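Local coordinates for KaiC-like domain-containing protein (Pyrococcus horikoshii, PDB 3BS4) that is of unknown function but has a KaiC-like, probably RecA-type fold and holds an unidentified peptide in the crystal, at residues K35-Y40 / F239-K244; R83-D88 / E124-V129; E169-Y172 / A176-K179. All coordinates share one frame; numbering follows the deposited sequence.

Contact 1: residues K35-Y40 / F239-K244; sequences KDILFY and FEYEFK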
loop_
_atom_site.group_PDB
_atom_site.type_symbol
_atom_site.label_atom_id
_atom_site.label_comp_id
_atom_site.label_asym_id
_atom_site.label_seq_id
_atom_site.Cartn_x
_atom_site.Cartn_y
_atom_site.Cartn_z
ATOM N N LYS A 35 0.960 -7.869 -7.195
ATOM C CA LYS A 35 -0.093 -7.491 -6.253
ATOM C C LYS A 35 -0.221 -8.533 -5.144
ATOM O O LYS A 35 -0.405 -8.196 -3.967
ATOM C CB LYS A 35 -1.417 -7.304 -7.015
ATOM C CG LYS A 35 -2.664 -7.078 -6.191
ATOM C CD LYS A 35 -3.840 -6.605 -7.053
ATOM C CE LYS A 35 -4.078 -7.464 -8.308
ATOM N NZ LYS A 35 -5.265 -6.988 -9.092
ATOM N N ASP A 36 -0.092 -9.803 -5.514
ATOM C CA ASP A 36 -0.169 -10.883 -4.519
ATOM C C ASP A 36 1.007 -10.862 -3.547
ATOM O O ASP A 36 0.863 -11.268 -2.393
ATOM C CB ASP A 36 -0.240 -12.251 -5.204
ATOM C CG ASP A 36 -1.614 -12.558 -5.766
ATOM O OD1 ASP A 36 -2.613 -11.938 -5.305
ATOM O OD2 ASP A 36 -1.689 -13.456 -6.646
ATOM N N ILE A 37 2.171 -10.378 -3.992
ATOM C CA ILE A 37 3.314 -10.233 -3.084
ATOM C C ILE A 37 2.955 -9.175 -2.032
ATOM O O ILE A 37 3.197 -9.365 -0.831
ATOM C CB ILE A 37 4.626 -9.857 -3.819
ATOM C CG1 ILE A 37 5.053 -11.010 -4.737
ATOM C CG2 ILE A 37 5.720 -9.559 -2.821
ATOM C CD1 ILE A 37 6.224 -10.672 -5.599
ATOM N N LEU A 38 2.353 -8.071 -2.485
ATOM C CA LEU A 38 1.965 -7.021 -1.546
ATOM C C LEU A 38 0.886 -7.494 -0.573
ATOM O O LEU A 38 0.969 -7.173 0.626
ATOM C CB LEU A 38 1.509 -5.748 -2.265
ATOM C CG LEU A 38 1.359 -4.561 -1.304
ATOM C CD1 LEU A 38 2.600 -4.366 -0.435
ATOM C CD2 LEU A 38 1.096 -3.298 -2.041
ATOM N N PHE A 39 -0.110 -8.236 -1.061
ATOM C CA PHE A 39 -1.130 -8.774 -0.146
ATOM C C PHE A 39 -0.513 -9.744 0.857
ATOM O O PHE A 39 -0.904 -9.779 2.020
ATOM C CB PHE A 39 -2.297 -9.402 -0.907
ATOM C CG PHE A 39 -3.353 -8.402 -1.306
ATOM C CD1 PHE A 39 -4.287 -7.945 -0.375
ATOM C CD2 PHE A 39 -3.430 -7.939 -2.612
ATOM C CE1 PHE A 39 -5.284 -7.018 -0.740
ATOM C CE2 PHE A 39 -4.416 -7.004 -2.991
ATOM C CZ PHE A 39 -5.343 -6.547 -2.052
ATOM N N TYR A 40 0.477 -10.510 0.417
ATOM C CA TYR A 40 1.194 -11.368 1.350
ATOM C C TYR A 40 1.849 -10.569 2.475
ATOM O O TYR A 40 1.670 -10.883 3.652
ATOM C CB TYR A 40 2.223 -12.208 0.600
ATOM C CG TYR A 40 3.021 -13.094 1.517
ATOM C CD1 TYR A 40 2.489 -14.296 1.980
ATOM C CD2 TYR A 40 4.299 -12.709 1.945
ATOM C CE1 TYR A 40 3.217 -15.106 2.837
ATOM C CE2 TYR A 40 5.045 -13.525 2.810
ATOM C CZ TYR A 40 4.482 -14.719 3.246
ATOM O OH TYR A 40 5.199 -15.523 4.111
ATOM N N PHE A 239 15.369 -10.749 -8.760
ATOM C CA PHE A 239 14.964 -12.046 -8.254
ATOM C C PHE A 239 14.001 -12.705 -9.217
ATOM O O PHE A 239 13.160 -12.026 -9.825
ATOM C CB PHE A 239 14.211 -11.896 -6.937
ATOM C CG PHE A 239 14.991 -11.238 -5.854
ATOM C CD1 PHE A 239 15.693 -12.006 -4.922
ATOM C CD2 PHE A 239 14.995 -9.846 -5.726
ATOM C CE1 PHE A 239 16.402 -11.385 -3.897
ATOM C CE2 PHE A 239 15.706 -9.218 -4.707
ATOM C CZ PHE A 239 16.417 -9.988 -3.797
ATOM N N GLU A 240 14.116 -14.024 -9.358
ATOM C CA GLU A 240 13.020 -14.796 -9.948
ATOM C C GLU A 240 12.135 -15.225 -8.801
ATOM O O GLU A 240 12.636 -15.505 -7.715
ATOM C CB GLU A 240 13.507 -16.044 -10.702
ATOM C CG GLU A 240 12.315 -16.776 -11.389
ATOM C CD GLU A 240 12.691 -17.977 -12.252
ATOM O OE1 GLU A 240 13.896 -18.206 -12.496
ATOM O OE2 GLU A 240 11.749 -18.679 -12.696
ATOM N N TYR A 241 10.819 -15.284 -9.016
ATOM C CA TYR A 241 9.950 -15.812 -7.959
ATOM C C TYR A 241 8.836 -16.709 -8.478
ATOM O O TYR A 241 8.498 -16.694 -9.670
ATOM C CB TYR A 241 9.384 -14.689 -7.061
ATOM C CG TYR A 241 8.473 -13.696 -7.765
ATOM C CD1 TYR A 241 7.099 -13.899 -7.802
ATOM C CD2 TYR A 241 8.994 -12.547 -8.350
ATOM C CE1 TYR A 241 6.248 -12.995 -8.455
ATOM C CE2 TYR A 241 8.166 -11.624 -8.973
ATOM C CZ TYR A 241 6.801 -11.863 -9.026
ATOM O OH TYR A 241 5.985 -10.936 -9.648
ATOM N N GLU A 242 8.319 -17.527 -7.574
ATOM C CA GLU A 242 7.089 -18.275 -7.797
ATOM C C GLU A 242 6.319 -18.300 -6.493
ATOM O O GLU A 242 6.751 -17.703 -5.518
ATOM C CB GLU A 242 7.381 -19.690 -8.278
ATOM C CG GLU A 242 8.266 -20.483 -7.376
ATOM C CD GLU A 242 8.821 -21.732 -8.063
ATOM O OE1 GLU A 242 8.469 -22.021 -9.232
ATOM O OE2 GLU A 242 9.608 -22.420 -7.404
ATOM N N PHE A 243 5.177 -18.976 -6.486
ATOM C CA PHE A 243 4.348 -19.013 -5.283
ATOM C C PHE A 243 4.181 -20.436 -4.809
ATOM O O PHE A 243 3.928 -21.327 -5.608
ATOM C CB PHE A 243 2.987 -18.396 -5.571
ATOM C CG PHE A 243 3.063 -16.936 -5.945
ATOM C CD1 PHE A 243 2.986 -15.950 -4.960
ATOM C CD2 PHE A 243 3.233 -16.546 -7.265
ATOM C CE1 PHE A 243 3.065 -14.585 -5.295
ATOM C CE2 PHE A 243 3.318 -15.188 -7.609
ATOM C CZ PHE A 243 3.231 -14.208 -6.620
ATOM N N LYS A 244 4.336 -20.639 -3.510
ATOM C CA LYS A 244 3.940 -21.901 -2.896
ATOM C C LYS A 244 2.676 -21.605 -2.104
ATOM O O LYS A 244 2.736 -21.037 -1.016
ATOM C CB LYS A 244 5.052 -22.391 -1.983
ATOM C CG LYS A 244 4.770 -23.751 -1.354
ATOM C CD LYS A 244 5.867 -24.142 -0.389
ATOM C CE LYS A 244 5.558 -25.513 0.214
ATOM N NZ LYS A 244 6.821 -26.210 0.617
#
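I37 of the helix segment 35-40 and Y241 of the strand segment 239-244 reach for each other from opposite directions, and the methyl of the isoleucine ends over the tyrosine ring. I37 CD1 lies 3.8 Å from the centroid of the Y241 ring and 17° off its normal, a CH-pi contact displaced toward the rim on the phenol side, where I37 CD1 comes within 3.7 Å of Y241 CZ. The extended I37 chain (chi2 174°) carries the methyl out to that ring. Y241 OH is hydrogen-bonded to S32 O, which ties the far end of the ring to the residues just before the helix. Helix 34-47 follows strand 22-27, the position that the P-loop helix would hold in a RecA-type core, which the KaiC-like name makes probable, whereas strand 238-244 belongs to the antiparallel end of the same sheet; the short segments run at 61° to each other, 10.8 Å apart at the axes. F243, two residues on from Y241, crosses I37 at about a right angle. Its CE1 corner meets I37 CG1 at 4.1 Å and D36 CB at 4.0 Å, both obliquely, while its CE2 sits in the plane of the Y241 ring, at that ring's edge. R33 makes a cation-pi contact with F243 and a salt bridge to D36 OD2; R70 holds D36 OD1.

Contact 2: residues R83-D88 / E124-V129; sequences RLAIVD and EDHKKV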
loop_
_atom_site.group_PDB
_atom_site.type_symbol
_atom_site.label_atom_id
_atom_site.label_comp_id
_atom_site.label_asym_id
_atom_site.label_seq_id
_atom_site.Cartn_x
_atom_site.Cartn_y
_atom_site.Cartn_z
ATOM N N ARG A 83 -7.283 -3.162 14.992
ATOM C CA ARG A 83 -5.946 -3.359 14.427
ATOM C C ARG A 83 -5.855 -2.799 13.018
ATOM O O ARG A 83 -4.792 -2.336 12.595
ATOM C CB ARG A 83 -5.587 -4.846 14.377
ATOM C CG ARG A 83 -5.570 -5.520 15.759
ATOM C CD ARG A 83 -4.612 -4.798 16.697
ATOM N NE ARG A 83 -4.220 -5.653 17.827
ATOM C CZ ARG A 83 -4.924 -5.810 18.950
ATOM N NH1 ARG A 83 -6.078 -5.175 19.132
ATOM N NH2 ARG A 83 -4.464 -6.610 19.898
ATOM N N LEU A 84 -6.967 -2.886 12.298
ATOM C CA LEU A 84 -7.034 -2.460 10.900
ATOM C C LEU A 84 -8.012 -1.292 10.752
ATOM O O LEU A 84 -9.117 -1.335 11.310
ATOM C CB LEU A 84 -7.485 -3.646 10.052
ATOM C CG LEU A 84 -7.763 -3.428 8.563
ATOM C CD1 LEU A 84 -6.490 -2.953 7.846
ATOM C CD2 LEU A 84 -8.338 -4.699 7.945
ATOM N N ALA A 85 -7.599 -0.258 10.016
ATOM C CA ALA A 85 -8.494 0.845 9.636
ATOM C C ALA A 85 -8.542 0.871 8.118
ATOM O O ALA A 85 -7.509 0.725 7.477
ATOM C CB ALA A 85 -7.981 2.164 10.160
ATOM N N ILE A 86 -9.738 1.036 7.556
ATOM C CA ILE A 86 -9.875 1.100 6.098
ATOM C C ILE A 86 -10.544 2.399 5.725
ATOM O O ILE A 86 -11.595 2.741 6.283
ATOM C CB ILE A 86 -10.691 -0.086 5.516
ATOM C CG1 ILE A 86 -9.997 -1.417 5.838
ATOM C CG2 ILE A 86 -10.867 0.078 3.999
ATOM C CD1 ILE A 86 -10.747 -2.669 5.401
ATOM N N VAL A 87 -9.929 3.142 4.805
ATOM C CA VAL A 87 -10.649 4.234 4.146
ATOM C C VAL A 87 -11.147 3.644 2.836
ATOM O O VAL A 87 -10.351 3.299 1.955
ATOM C CB VAL A 87 -9.762 5.456 3.886
ATOM C CG1 VAL A 87 -10.559 6.574 3.186
ATOM C CG2 VAL A 87 -9.111 5.969 5.186
ATOM N N ASP A 88 -12.456 3.499 2.713
ATOM C CA ASP A 88 -13.024 2.890 1.516
ATOM C C ASP A 88 -13.229 3.937 0.436
ATOM O O ASP A 88 -14.335 4.422 0.187
ATOM C CB ASP A 88 -14.307 2.114 1.836
ATOM C CG ASP A 88 -14.849 1.366 0.634
ATOM O OD1 ASP A 88 -14.186 1.342 -0.418
ATOM O OD2 ASP A 88 -15.948 0.774 0.740
ATOM N N GLU A 124 -6.295 11.212 10.865
ATOM C CA GLU A 124 -6.226 11.760 12.223
ATOM C C GLU A 124 -7.227 11.043 13.123
ATOM O O GLU A 124 -6.907 10.685 14.271
ATOM C CB GLU A 124 -6.483 13.263 12.217
ATOM C CG GLU A 124 -6.303 13.910 13.593
ATOM C CD GLU A 124 -6.400 15.432 13.573
ATOM O OE1 GLU A 124 -6.840 16.003 12.556
ATOM O OE2 GLU A 124 -6.060 16.052 14.607
ATOM N N ASP A 125 -8.433 10.826 12.604
ATOM C CA ASP A 125 -9.477 10.180 13.391
ATOM C C ASP A 125 -9.102 8.740 13.783
ATOM O O ASP A 125 -9.276 8.353 14.958
ATOM C CB ASP A 125 -10.841 10.317 12.718
ATOM C CG ASP A 125 -11.436 11.739 12.894
ATOM O OD1 ASP A 125 -10.844 12.569 13.636
ATOM O OD2 ASP A 125 -12.487 12.034 12.288
ATOM N N HIS A 126 -8.534 7.974 12.840
ATOM C CA HIS A 126 -8.044 6.609 13.142
ATOM C C HIS A 126 -6.970 6.656 14.193
ATOM O O HIS A 126 -6.911 5.802 15.086
ATOM C CB HIS A 126 -7.306 5.947 11.968
ATOM C CG HIS A 126 -8.052 5.880 10.687
ATOM N ND1 HIS A 126 -9.424 5.943 10.603
ATOM C CD2 HIS A 126 -7.600 5.711 9.422
ATOM C CE1 HIS A 126 -9.784 5.831 9.334
ATOM N NE2 HIS A 126 -8.697 5.688 8.600
ATOM N N LYS A 127 -6.046 7.598 14.036
ATOM C CA LYS A 127 -4.882 7.633 14.905
ATOM C C LYS A 127 -5.295 8.082 16.301
ATOM O O LYS A 127 -4.675 7.691 17.280
ATOM C CB LYS A 127 -3.810 8.575 14.354
ATOM C CG LYS A 127 -3.118 8.018 13.120
ATOM C CD LYS A 127 -1.827 8.762 12.850
ATOM C CE LYS A 127 -1.154 8.277 11.549
ATOM N NZ LYS A 127 0.074 9.089 11.305
ATOM N N LYS A 128 -6.338 8.909 16.389
ATOM C CA LYS A 128 -6.845 9.320 17.723
ATOM C C LYS A 128 -7.404 8.108 18.463
ATOM O O LYS A 128 -7.201 7.968 19.681
ATOM C CB LYS A 128 -7.902 10.422 17.596
ATOM C CG LYS A 128 -8.330 11.081 18.917
ATOM C CD LYS A 128 -9.362 12.192 18.652
ATOM C CE LYS A 128 -9.633 13.032 19.899
ATOM N NZ LYS A 128 -8.352 13.515 20.503
ATOM N N VAL A 129 -8.105 7.234 17.743
ATOM C CA VAL A 129 -8.612 5.998 18.354
ATOM C C VAL A 129 -7.437 5.135 18.834
ATOM O O VAL A 129 -7.419 4.670 19.982
ATOM C CB VAL A 129 -9.541 5.180 17.413
ATOM C CG1 VAL A 129 -9.998 3.893 18.078
ATOM C CG2 VAL A 129 -10.748 6.012 16.978
#
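This is a buried strand-to-helix contact in the parallel part of the sheet of the KaiC-like fold: strand 84-87 packs through A85 and V87 against H126 of helix 115-132. The strand runs between strands 51-56 and 103-104, and its alternation sends the A85 side chain to the helix while I86 points away from it. A85 CB lies over one face of the imidazole, 3.7 Å from the centroid of the H126 ring and 15° off its normal, a CH-pi contact offset toward the CD2 edge, with A85 CB and H126 CD2 3.6 Å apart. H126 has CG anti to the carbonyl carbon (chi1 -55°), a setting that carries the ring off the helix to the strand. W104 meets the ring edge-to-face, and an aromatic side chain of the bound peptide lies nearly parallel to it, at about 15°, so the histidine joins the sheet to the peptide site. K127, next in the helix, gives its NZ to the peptide backbone. V87 crosses H126 at about a right angle and touches the edge of the ring, not a face. There H126 NE2, buried and with no polar partner in the model, meets the methyl V87 CG2 at 3.5 Å.

Contact 3: residues E169-Y172 / A176-K179; sequences EVRY and AYKK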
loop_
_atom_site.group_PDB
_atom_site.type_symbol
_atom_site.label_atom_id
_atom_site.label_comp_id
_atom_site.label_asym_id
_atom_site.label_seq_id
_atom_site.Cartn_x
_atom_site.Cartn_y
_atom_site.Cartn_z
ATOM N N GLU A 169 2.011 18.265 0.409
ATOM C CA GLU A 169 1.912 19.553 1.111
ATOM C C GLU A 169 1.078 19.428 2.391
ATOM O O GLU A 169 1.446 19.960 3.447
ATOM C CB GLU A 169 1.297 20.617 0.196
ATOM C CG GLU A 169 2.157 21.025 -0.997
ATOM C CD GLU A 169 1.368 21.847 -2.012
ATOM O OE1 GLU A 169 0.317 22.421 -1.629
ATOM O OE2 GLU A 169 1.778 21.921 -3.196
ATOM N N VAL A 170 -0.057 18.745 2.294
ATOM C CA VAL A 170 -0.912 18.518 3.462
ATOM C C VAL A 170 -0.191 17.694 4.536
ATOM O O VAL A 170 -0.259 18.018 5.724
ATOM C CB VAL A 170 -2.242 17.841 3.058
ATOM C CG1 VAL A 170 -2.978 17.305 4.294
ATOM C CG2 VAL A 170 -3.106 18.816 2.289
ATOM N N ARG A 171 0.499 16.638 4.122
ATOM C CA ARG A 171 1.230 15.775 5.047
ATOM C C ARG A 171 2.374 16.487 5.772
ATOM O O ARG A 171 2.717 16.140 6.899
ATOM C CB ARG A 171 1.757 14.546 4.318
ATOM C CG ARG A 171 0.632 13.663 3.763
ATOM C CD ARG A 171 1.142 12.297 3.328
ATOM N NE ARG A 171 1.940 12.364 2.108
ATOM C CZ ARG A 171 1.509 12.009 0.899
ATOM N NH1 ARG A 171 0.280 11.525 0.725
ATOM N NH2 ARG A 171 2.325 12.117 -0.138
ATOM N N TYR A 172 2.942 17.506 5.135
ATOM C CA TYR A 172 4.038 18.259 5.739
ATOM C C TYR A 172 3.626 18.937 7.046
ATOM O O TYR A 172 4.438 19.036 7.971
ATOM C CB TYR A 172 4.555 19.318 4.760
ATOM C CG TYR A 172 5.682 20.148 5.330
ATOM C CD1 TYR A 172 6.975 19.643 5.380
ATOM C CD2 TYR A 172 5.451 21.424 5.834
ATOM C CE1 TYR A 172 8.008 20.395 5.908
ATOM C CE2 TYR A 172 6.487 22.188 6.376
ATOM C CZ TYR A 172 7.766 21.661 6.400
ATOM O OH TYR A 172 8.817 22.389 6.932
ATOM N N ALA A 176 -2.363 14.988 11.717
ATOM C CA ALA A 176 -2.379 13.534 11.499
ATOM C C ALA A 176 -0.974 12.954 11.367
ATOM O O ALA A 176 -0.742 11.791 11.678
ATOM C CB ALA A 176 -3.224 13.182 10.257
ATOM N N TYR A 177 -0.038 13.776 10.895
ATOM C CA TYR A 177 1.329 13.325 10.649
ATOM C C TYR A 177 2.352 13.930 11.585
ATOM O O TYR A 177 3.470 13.421 11.697
ATOM C CB TYR A 177 1.720 13.607 9.201
ATOM C CG TYR A 177 0.727 12.982 8.291
ATOM C CD1 TYR A 177 0.787 11.615 8.040
ATOM C CD2 TYR A 177 -0.331 13.718 7.760
ATOM C CE1 TYR A 177 -0.128 11.003 7.255
ATOM C CE2 TYR A 177 -1.283 13.095 6.955
ATOM C CZ TYR A 177 -1.157 11.722 6.720
ATOM O OH TYR A 177 -2.045 11.044 5.941
ATOM N N LYS A 178 1.966 15.005 12.261
ATOM C CA LYS A 178 2.910 15.718 13.119
ATOM C C LYS A 178 2.663 15.515 14.612
ATOM O O LYS A 178 3.579 15.682 15.413
ATOM C CB LYS A 178 2.950 17.209 12.752
ATOM C CG LYS A 178 3.361 17.471 11.303
ATOM C CD LYS A 178 4.880 17.351 11.093
ATOM C CE LYS A 178 5.189 16.661 9.766
ATOM N NZ LYS A 178 6.453 17.146 9.112
ATOM N N LYS A 179 1.437 15.147 14.983
ATOM C CA LYS A 179 1.060 15.003 16.391
ATOM C C LYS A 179 0.836 13.540 16.820
ATOM O O LYS A 179 0.505 13.275 17.971
ATOM C CB LYS A 179 -0.180 15.861 16.704
ATOM C CG LYS A 179 0.062 17.400 16.695
ATOM C CD LYS A 179 0.411 17.928 15.296
ATOM C CE LYS A 179 0.125 19.419 15.087
ATOM N NZ LYS A 179 0.377 19.802 13.645
#
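K178 NZ donates a weak hydrogen bond to Y172 O at 3.0 Å, and the same ammonium makes an off-centre cation-pi contact with the Y172 ring, 5.0 Å from its centroid. The pair spans the tight corner between the end of helix 157-173 and the short helix 175-178. Bends in the K178 chain, beginning at chi2 (-78°), fold it back over the turn, with K178 CE 3.8 Å from R171 O. The positive charge of K178 near the C-terminal end of helix 157-173 probably interacts favourably with the helix dipole. On the buried side, R171 and Y177 meet at a slant: R171 CG rides over one face of the phenol, 4.0 Å from the centroid of the Y177 ring. The aliphatic stem covers the ring, while the guanidinium plane stands 83° from the ring plane. Y177 OH is hydrogen-bonded to the backbone of the bound peptide, and R171 packs on an apolar peptide side chain. With an alanine in place of Y177, the stem of R171 is likely to lose the surface it lies on, and the peptide backbone its hydroxyl partner. At the base of the tyrosine, Y177 CB comes to 3.6 Å from R171 O.

How the contacts relate
Contacts 1 and 2 use the same sheet at different ends, the first at its antiparallel extension and the second in its parallel part; their centres are about 27 Å apart, on opposite sides of the chain's centre. Contact 2 is fully buried, contact 1 partly so; all three set an aliphatic carbon over a ring face, but contact 2 uses a histidine and buries its NE2. Contact 3 is the most exposed: two of its four touching residues lie at the surface, and it adds a lysine in a weak hydrogen bond to a backbone carbonyl. Contacts 2 and 3 adjoin, K127 NZ reaching A176 O at 2.8 Å in a probable hydrogen bond, and both border the bound peptide.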